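Local coordinates for putative exported protein (Bordetella pertussis, PDB 2DVZ), which probably serves as the periplasmic solute receptor of a tripartite tricarboxylate-type transporter, holding glutamate between its two domains, at residues N114-P126 with A185-P198. Numbering follows the deposited sequence.
With GLU (glutamic acid), chain G.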
ATOM      1  N   ASN A 114      -2.136  -4.238  -8.651  1.00 13.08           N
ATOM      2  CA  ASN A 114      -3.061  -3.266  -8.169  1.00 11.98           C
ATOM      3  C   ASN A 114      -3.803  -3.816  -6.954  1.00 12.06           C
ATOM      4  O   ASN A 114      -4.164  -4.978  -6.928  1.00 13.62           O
ATOM      5  CB  ASN A 114      -3.974  -2.867  -9.307  1.00 11.09           C
ATOM      6  CG  ASN A 114      -3.246  -2.075 -10.355  1.00 10.02           C
ATOM      7  OD1 ASN A 114      -2.834  -0.933 -10.122  1.00 10.96           O
ATOM      8  ND2 ASN A 114      -3.107  -2.650 -11.529  1.00  6.89           N
ATOM      9  N   THR A 115      -4.031  -2.976  -5.948  1.00 12.12           N
ATOM     10  CA  THR A 115      -4.478  -3.422  -4.626  1.00 11.24           C
ATOM     11  C   THR A 115      -5.588  -2.555  -4.034  1.00 11.23           C
ATOM     12  O   THR A 115      -5.538  -1.305  -4.101  1.00 10.81           O
ATOM     13  CB  THR A 115      -3.293  -3.504  -3.672  1.00 10.61           C
ATOM     14  OG1 THR A 115      -2.312  -4.369  -4.240  1.00 11.48           O
ATOM     15  CG2 THR A 115      -3.674  -4.064  -2.357  1.00  9.93           C
ATOM     16  N   ALA A 116      -6.591  -3.235  -3.459  1.00 11.35           N
ATOM     17  CA  ALA A 116      -7.733  -2.562  -2.832  1.00 10.84           C
ATOM     18  C   ALA A 116      -7.335  -2.032  -1.480  1.00 10.57           C
ATOM     19  O   ALA A 116      -6.548  -2.660  -0.762  1.00 10.20           O
ATOM     20  CB  ALA A 116      -8.932  -3.534  -2.670  1.00 10.45           C
ATOM     21  N   ASN A 117      -7.878  -0.867  -1.146  1.00 11.01           N
ATOM     22  CA  ASN A 117      -7.874  -0.388   0.226  1.00 10.98           C
ATOM     23  C   ASN A 117      -9.216  -0.719   0.910  1.00 10.86           C
ATOM     24  O   ASN A 117     -10.196  -1.106   0.247  1.00 11.72           O
ATOM     25  CB  ASN A 117      -7.547   1.102   0.290  1.00 11.17           C
ATOM     26  CG  ASN A 117      -6.080   1.411   0.041  1.00 11.76           C
ATOM     27  OD1 ASN A 117      -5.696   2.589  -0.057  1.00 14.21           O
ATOM     28  ND2 ASN A 117      -5.250   0.384  -0.044  1.00 11.41           N
ATOM     29  N   VAL A 118      -9.234  -0.622   2.230  1.00  9.98           N
ATOM     30  CA  VAL A 118     -10.374  -1.069   3.023  1.00  8.90           C
ATOM     31  C   VAL A 118     -10.489  -0.218   4.263  1.00  8.87           C
ATOM     32  O   VAL A 118      -9.474   0.118   4.851  1.00  8.86           O
ATOM     33  CB  VAL A 118     -10.268  -2.584   3.413  1.00  8.69           C
ATOM     34  CG1 VAL A 118      -9.014  -2.914   4.341  1.00  5.05           C
ATOM     35  CG2 VAL A 118     -11.625  -3.130   3.964  1.00  5.21           C
ATOM     36  N   VAL A 119     -11.718   0.140   4.647  1.00  8.76           N
ATOM     37  CA  VAL A 119     -11.960   0.667   5.994  1.00  8.95           C
ATOM     38  C   VAL A 119     -12.653  -0.451   6.793  1.00  9.79           C
ATOM     39  O   VAL A 119     -13.706  -0.970   6.403  1.00  9.97           O
ATOM     40  CB  VAL A 119     -12.701   2.067   6.032  1.00  9.51           C
ATOM     41  CG1 VAL A 119     -14.097   2.049   5.365  1.00  8.84           C
ATOM     42  CG2 VAL A 119     -12.771   2.637   7.460  1.00  8.01           C
ATOM     43  N   ALA A 120     -12.026  -0.840   7.900  1.00  9.14           N
ATOM     44  CA  ALA A 120     -12.565  -1.890   8.702  1.00  9.13           C
ATOM     45  C   ALA A 120     -12.716  -1.446  10.161  1.00  9.43           C
ATOM     46  O   ALA A 120     -12.106  -0.425  10.616  1.00  8.48           O
ATOM     47  CB  ALA A 120     -11.700  -3.174   8.578  1.00  9.05           C
ATOM     48  N   VAL A 121     -13.575  -2.180  10.874  1.00  8.98           N
ATOM     49  CA  VAL A 121     -13.827  -1.885  12.267  1.00  9.49           C
ATOM     50  C   VAL A 121     -13.582  -3.128  13.132  1.00 10.23           C
ATOM     51  O   VAL A 121     -13.645  -4.280  12.674  1.00 10.34           O
ATOM     52  CB  VAL A 121     -15.230  -1.201  12.552  1.00  9.10           C
ATOM     53  CG1 VAL A 121     -15.341   0.118  11.889  1.00  6.74           C
ATOM     54  CG2 VAL A 121     -16.418  -2.095  12.157  1.00  9.54           C
ATOM     55  N   ASN A 122     -13.271  -2.873  14.383  1.00 10.69           N
ATOM     56  CA  ASN A 122     -13.367  -3.922  15.376  1.00 12.04           C
ATOM     57  C   ASN A 122     -14.843  -4.420  15.421  1.00 12.36           C
ATOM     58  O   ASN A 122     -15.763  -3.613  15.358  1.00 12.46           O
ATOM     59  CB  ASN A 122     -12.868  -3.415  16.754  1.00 10.98           C
ATOM     60  CG  ASN A 122     -12.934  -4.483  17.817  1.00 12.60           C
ATOM     61  OD1 ASN A 122     -14.006  -4.743  18.393  1.00 15.30           O
ATOM     62  ND2 ASN A 122     -11.812  -5.132  18.067  1.00 10.98           N
ATOM     63  N   PRO A 123     -15.064  -5.736  15.545  1.00 13.14           N
ATOM     64  CA  PRO A 123     -16.439  -6.260  15.479  1.00 14.25           C
ATOM     65  C   PRO A 123     -17.411  -5.761  16.555  1.00 16.27           C
ATOM     66  O   PRO A 123     -18.647  -5.764  16.335  1.00 18.27           O
ATOM     67  CB  PRO A 123     -16.246  -7.765  15.587  1.00 14.97           C
ATOM     68  CG  PRO A 123     -14.742  -8.022  15.268  1.00 13.69           C
ATOM     69  CD  PRO A 123     -14.064  -6.798  15.776  1.00 12.98           C
ATOM     70  N   LYS A 124     -16.910  -5.297  17.691  1.00 17.16           N
ATOM     71  CA  LYS A 124     -17.790  -4.687  18.688  1.00 17.69           C
ATOM     72  C   LYS A 124     -18.297  -3.286  18.271  1.00 17.06           C
ATOM     73  O   LYS A 124     -19.182  -2.721  18.945  1.00 17.29           O
ATOM     74  CB  LYS A 124     -17.122  -4.644  20.061  1.00 19.18           C
ATOM     75  CG  LYS A 124     -16.936  -6.044  20.727  1.00 22.47           C
ATOM     76  CD  LYS A 124     -18.261  -6.562  21.345  1.00 24.96           C
ATOM     77  CE  LYS A 124     -18.069  -7.715  22.302  1.00 25.97           C
ATOM     78  NZ  LYS A 124     -17.616  -8.989  21.669  1.00 31.26           N
ATOM     79  N   PHE A 125     -17.768  -2.722  17.178  1.00 15.40           N
ATOM     80  CA  PHE A 125     -18.255  -1.413  16.707  1.00 14.99           C
ATOM     81  C   PHE A 125     -19.751  -1.623  16.390  1.00 15.23           C
ATOM     82  O   PHE A 125     -20.108  -2.626  15.784  1.00 15.79           O
ATOM     83  CB  PHE A 125     -17.469  -0.908  15.474  1.00 14.26           C
ATOM     84  CG  PHE A 125     -17.845   0.526  15.021  1.00 13.30           C
ATOM     85  CD1 PHE A 125     -17.083   1.626  15.416  1.00 11.02           C
ATOM     86  CD2 PHE A 125     -18.942   0.745  14.198  1.00  9.77           C
ATOM     87  CE1 PHE A 125     -17.429   2.938  14.995  1.00 11.01           C
ATOM     88  CE2 PHE A 125     -19.293   2.024  13.779  1.00 11.31           C
ATOM     89  CZ  PHE A 125     -18.514   3.139  14.168  1.00 11.13           C
ATOM     90  N   PRO A 126     -20.629  -0.704  16.839  1.00 15.53           N
ATOM     91  CA  PRO A 126     -22.093  -0.940  16.750  1.00 15.78           C
ATOM     92  C   PRO A 126     -22.735  -0.538  15.411  1.00 16.71           C
ATOM     93  O   PRO A 126     -23.624   0.309  15.395  1.00 17.59           O
ATOM     94  CB  PRO A 126     -22.645  -0.078  17.903  1.00 15.29           C
ATOM     95  CG  PRO A 126     -21.639   1.013  18.090  1.00 13.37           C
ATOM     96  CD  PRO A 126     -20.315   0.571  17.512  1.00 14.53           C
ATOM     97  N   ALA A 185      -6.226  -2.988  15.995  1.00 15.71           N
ATOM     98  CA  ALA A 185      -7.621  -2.982  15.582  1.00 15.97           C
ATOM     99  C   ALA A 185      -8.315  -4.312  15.927  1.00 16.48           C
ATOM    100  O   ALA A 185      -9.483  -4.316  16.394  1.00 16.75           O
ATOM    101  CB  ALA A 185      -7.736  -2.677  14.116  1.00 16.13           C
ATOM    102  N   VAL A 186      -7.608  -5.430  15.741  1.00 16.03           N
ATOM    103  CA  VAL A 186      -8.164  -6.722  16.135  1.00 16.39           C
ATOM    104  C   VAL A 186      -8.326  -6.783  17.673  1.00 17.24           C
ATOM    105  O   VAL A 186      -9.305  -7.337  18.177  1.00 17.23           O
ATOM    106  CB  VAL A 186      -7.337  -7.928  15.602  1.00 16.51           C
ATOM    107  CG1 VAL A 186      -7.783  -9.227  16.281  1.00 16.84           C
ATOM    108  CG2 VAL A 186      -7.417  -8.020  14.084  1.00 13.08           C
ATOM    109  N   GLY A 187      -7.397  -6.156  18.403  1.00 17.44           N
ATOM    110  CA  GLY A 187      -7.424  -6.130  19.860  1.00 17.34           C
ATOM    111  C   GLY A 187      -8.336  -5.074  20.484  1.00 18.14           C
ATOM    112  O   GLY A 187      -8.610  -5.123  21.674  1.00 19.05           O
ATOM    113  N   GLY A 188      -8.783  -4.092  19.706  1.00 17.99           N
ATOM    114  CA  GLY A 188      -9.693  -3.083  20.203  1.00 17.42           C
ATOM    115  C   GLY A 188      -8.986  -1.852  20.747  1.00 17.72           C
ATOM    116  O   GLY A 188      -9.641  -0.937  21.257  1.00 17.78           O
ATOM    117  N   GLN A 189      -7.657  -1.794  20.633  1.00 17.17           N
ATOM    118  CA  GLN A 189      -6.931  -0.602  21.122  1.00 17.21           C
ATOM    119  C   GLN A 189      -7.219   0.597  20.192  1.00 15.95           C
ATOM    120  O   GLN A 189      -7.093   1.748  20.594  1.00 14.94           O
ATOM    121  CB  GLN A 189      -5.420  -0.866  21.281  1.00 17.78           C
ATOM    122  CG  GLN A 189      -5.073  -1.820  22.445  1.00 21.08           C
ATOM    123  CD  GLN A 189      -5.264  -3.290  22.069  1.00 26.40           C
ATOM    124  OE1 GLN A 189      -5.420  -3.621  20.893  1.00 30.18           O
ATOM    125  NE2 GLN A 189      -5.261  -4.169  23.060  1.00 27.86           N
ATOM    126  N   ILE A 190      -7.623   0.304  18.949  1.00 15.14           N
ATOM    127  CA  ILE A 190      -8.187   1.312  18.018  1.00 13.97           C
ATOM    128  C   ILE A 190      -9.479   0.641  17.535  1.00 13.93           C
ATOM    129  O   ILE A 190      -9.526  -0.577  17.429  1.00 13.61           O
ATOM    130  CB  ILE A 190      -7.209   1.668  16.832  1.00 14.06           C
ATOM    131  CG1 ILE A 190      -6.723   0.382  16.151  1.00 12.94           C
ATOM    132  CG2 ILE A 190      -6.028   2.518  17.330  1.00 13.17           C
ATOM    133  CD1 ILE A 190      -5.767   0.533  14.981  1.00 13.00           C
ATOM    134  N   GLU A 191     -10.525   1.424  17.287  1.00 13.90           N
ATOM    135  CA  GLU A 191     -11.823   0.878  16.869  1.00 14.44           C
ATOM    136  C   GLU A 191     -11.851   0.671  15.327  1.00 14.12           C
ATOM    137  O   GLU A 191     -12.466  -0.268  14.816  1.00 13.96           O
ATOM    138  CB  GLU A 191     -12.979   1.794  17.368  1.00 14.87           C
ATOM    139  CG  GLU A 191     -13.061   2.068  18.957  1.00 17.57           C
ATOM    140  CD  GLU A 191     -11.923   2.973  19.626  1.00 19.38           C
ATOM    141  OE1 GLU A 191     -11.359   3.916  18.996  1.00 13.03           O
ATOM    142  OE2 GLU A 191     -11.637   2.734  20.855  1.00 23.34           O
ATOM    143  N   LEU A 192     -11.155   1.561  14.612  1.00 13.44           N
ATOM    144  CA  LEU A 192     -11.134   1.610  13.154  1.00 12.08           C
ATOM    145  C   LEU A 192      -9.714   1.375  12.648  1.00 11.84           C
ATOM    146  O   LEU A 192      -8.722   1.636  13.357  1.00 11.78           O
ATOM    147  CB  LEU A 192     -11.620   2.991  12.638  1.00 11.80           C
ATOM    148  CG  LEU A 192     -13.101   3.428  12.604  1.00 11.95           C
ATOM    149  CD1 LEU A 192     -13.899   3.312  13.955  1.00  9.49           C
ATOM    150  CD2 LEU A 192     -13.208   4.839  12.034  1.00 10.50           C
ATOM    151  N   ILE A 193      -9.624   0.890  11.416  1.00 11.33           N
ATOM    152  CA  ILE A 193      -8.360   0.824  10.713  1.00 11.15           C
ATOM    153  C   ILE A 193      -8.599   1.191   9.278  1.00 11.86           C
ATOM    154  O   ILE A 193      -9.586   0.770   8.677  1.00 12.67           O
ATOM    155  CB  ILE A 193      -7.664  -0.556  10.839  1.00 11.56           C
ATOM    156  CG1 ILE A 193      -6.202  -0.484  10.339  1.00 10.40           C
ATOM    157  CG2 ILE A 193      -8.504  -1.705  10.201  1.00 12.37           C
ATOM    158  CD1 ILE A 193      -5.440  -1.755  10.385  1.00  9.42           C
ATOM    159  N   PHE A 194      -7.715   2.025   8.737  1.00 11.74           N
ATOM    160  CA  PHE A 194      -7.650   2.220   7.293  1.00 10.55           C
ATOM    161  C   PHE A 194      -6.476   1.403   6.813  1.00 11.18           C
ATOM    162  O   PHE A 194      -5.357   1.612   7.273  1.00 11.64           O
ATOM    163  CB  PHE A 194      -7.476   3.696   6.973  1.00  9.96           C
ATOM    164  CG  PHE A 194      -8.726   4.502   7.189  1.00  8.23           C
ATOM    165  CD1 PHE A 194      -9.592   4.771   6.120  1.00  7.42           C
ATOM    166  CD2 PHE A 194      -9.059   4.982   8.457  1.00  8.31           C
ATOM    167  CE1 PHE A 194     -10.761   5.499   6.334  1.00  8.68           C
ATOM    168  CE2 PHE A 194     -10.265   5.717   8.680  1.00  6.90           C
ATOM    169  CZ  PHE A 194     -11.098   5.968   7.627  1.00  7.85           C
ATOM    170  N   ASP A 195      -6.733   0.436   5.935  1.00 11.32           N
ATOM    171  CA  ASP A 195      -5.689  -0.445   5.464  1.00 11.26           C
ATOM    172  C   ASP A 195      -5.737  -0.704   3.958  1.00 11.71           C
ATOM    173  O   ASP A 195      -6.720  -0.362   3.265  1.00 10.95           O
ATOM    174  CB  ASP A 195      -5.739  -1.782   6.215  1.00 11.29           C
ATOM    175  CG  ASP A 195      -4.409  -2.516   6.195  1.00 12.49           C
ATOM    176  OD1 ASP A 195      -3.399  -1.921   5.742  1.00 14.48           O
ATOM    177  OD2 ASP A 195      -4.370  -3.688   6.632  1.00 12.67           O
ATOM    178  N   ASN A 196      -4.631  -1.277   3.472  1.00 11.84           N
ATOM    179  CA  ASN A 196      -4.574  -1.907   2.182  1.00 11.81           C
ATOM    180  C   ASN A 196      -5.096  -3.281   2.486  1.00 11.78           C
ATOM    181  O   ASN A 196      -4.762  -3.872   3.508  1.00 12.45           O
ATOM    182  CB  ASN A 196      -3.125  -1.975   1.632  1.00 12.30           C
ATOM    183  CG  ASN A 196      -2.266  -0.707   1.979  1.00 11.68           C
ATOM    184  OD1 ASN A 196      -1.312  -0.803   2.755  1.00 13.33           O
ATOM    185  ND2 ASN A 196      -2.608   0.441   1.418  1.00  8.16           N
ATOM    186  N   LEU A 197      -5.926  -3.797   1.593  1.00 11.84           N
ATOM    187  CA  LEU A 197      -6.714  -4.999   1.876  1.00 10.95           C
ATOM    188  C   LEU A 197      -5.923  -6.270   2.275  1.00 10.74           C
ATOM    189  O   LEU A 197      -6.293  -6.912   3.250  1.00 11.78           O
ATOM    190  CB  LEU A 197      -7.782  -5.216   0.767  1.00 10.96           C
ATOM    191  CG  LEU A 197      -8.854  -6.326   0.911  1.00 11.26           C
ATOM    192  CD1 LEU A 197      -9.529  -6.405   2.347  1.00  9.17           C
ATOM    193  CD2 LEU A 197      -9.875  -6.188  -0.210  1.00  9.36           C
ATOM    194  N   PRO A 198      -4.840  -6.636   1.549  1.00 10.13           N
ATOM    195  CA  PRO A 198      -4.135  -7.886   1.897  1.00  9.96           C
ATOM    196  C   PRO A 198      -3.784  -8.173   3.375  1.00 10.68           C
ATOM    197  O   PRO A 198      -3.859  -9.340   3.772  1.00 11.13           O
ATOM    198  CB  PRO A 198      -2.884  -7.849   1.007  1.00  8.41           C
ATOM    199  CG  PRO A 198      -3.345  -7.054  -0.167  1.00  8.80           C
ATOM    200  CD  PRO A 198      -4.230  -6.001   0.362  1.00  9.54           C
TER
HETATM  201  N   GLU G1055       0.579   2.073   3.643  1.00 11.71           N
HETATM  202  CA  GLU G1055       1.495   1.329   2.757  1.00 11.29           C
HETATM  203  C   GLU G1055       1.183   1.563   1.288  1.00 12.00           C
HETATM  204  O   GLU G1055       0.812   0.680   0.508  1.00 12.47           O
HETATM  205  CB  GLU G1055       1.545  -0.146   3.143  1.00 11.17           C
HETATM  206  CG  GLU G1055       1.652  -0.345   4.665  1.00  8.76           C
HETATM  207  CD  GLU G1055       2.382  -1.592   5.071  1.00  9.91           C
HETATM  208  OE1 GLU G1055       2.837  -2.305   4.152  1.00 10.90           O
HETATM  209  OE2 GLU G1055       2.534  -1.856   6.317  1.00 10.40           O
HETATM  210  OXT GLU G1055       1.365   2.702   0.828  1.00 12.13           O
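V119 lays its CG2 over one face of the F194 ring, 3.9 Å from the ring centroid and 20° off its normal, in a CH-pi contact at the middle of two antiparallel strands, 117-121 and 192-196. The methyl gets there because it stands anti to the backbone N of V119, while F194, its CG anti to its carbonyl carbon, runs beside V119 in the same direction. Y146 and F162 meet the same ring edge-to-face, so this side of the sheet is densely packed. V121 and L192 extend the layer, with CD1 of L192 coming obliquely to CE1 of F125 at 3.7 Å. On the opposite face, CB of A120 meets CG2 of I193, and CG1 of V118 sits against CB of D195; helix 178-187 lies under I193 and D195.

Backbone bonds between V118 and D195 and between A120 and I193 run in both directions. The ladder continues past the strands at either end: L197 N donates to A116 O (2.7 Å) and N122 N to E191 O.

The N122 end is the solvent side: N122 and E191 are partly exposed, yet N122 is firmly bonded. It reaches over with its CG anti to its backbone N (chi1 -179°), and ND2 donates to A185 O at 3.0 Å, nearly straight at 172° and in the plane of both groups. Its OD1 accepts from K124 N, an Asx turn, so one amide joins the turn to the last turn of helix 178-187, which G188 ends in a Schellman motif.

At the other end the chain enters the glutamate pocket at N196. D195, buried beside it, accepts through its carboxylate from S178, S199 and S200; these bonds probably stabilise its negative charge and tie the strand to S178, whose backbone N binds the glutamate, and so probably help to position it.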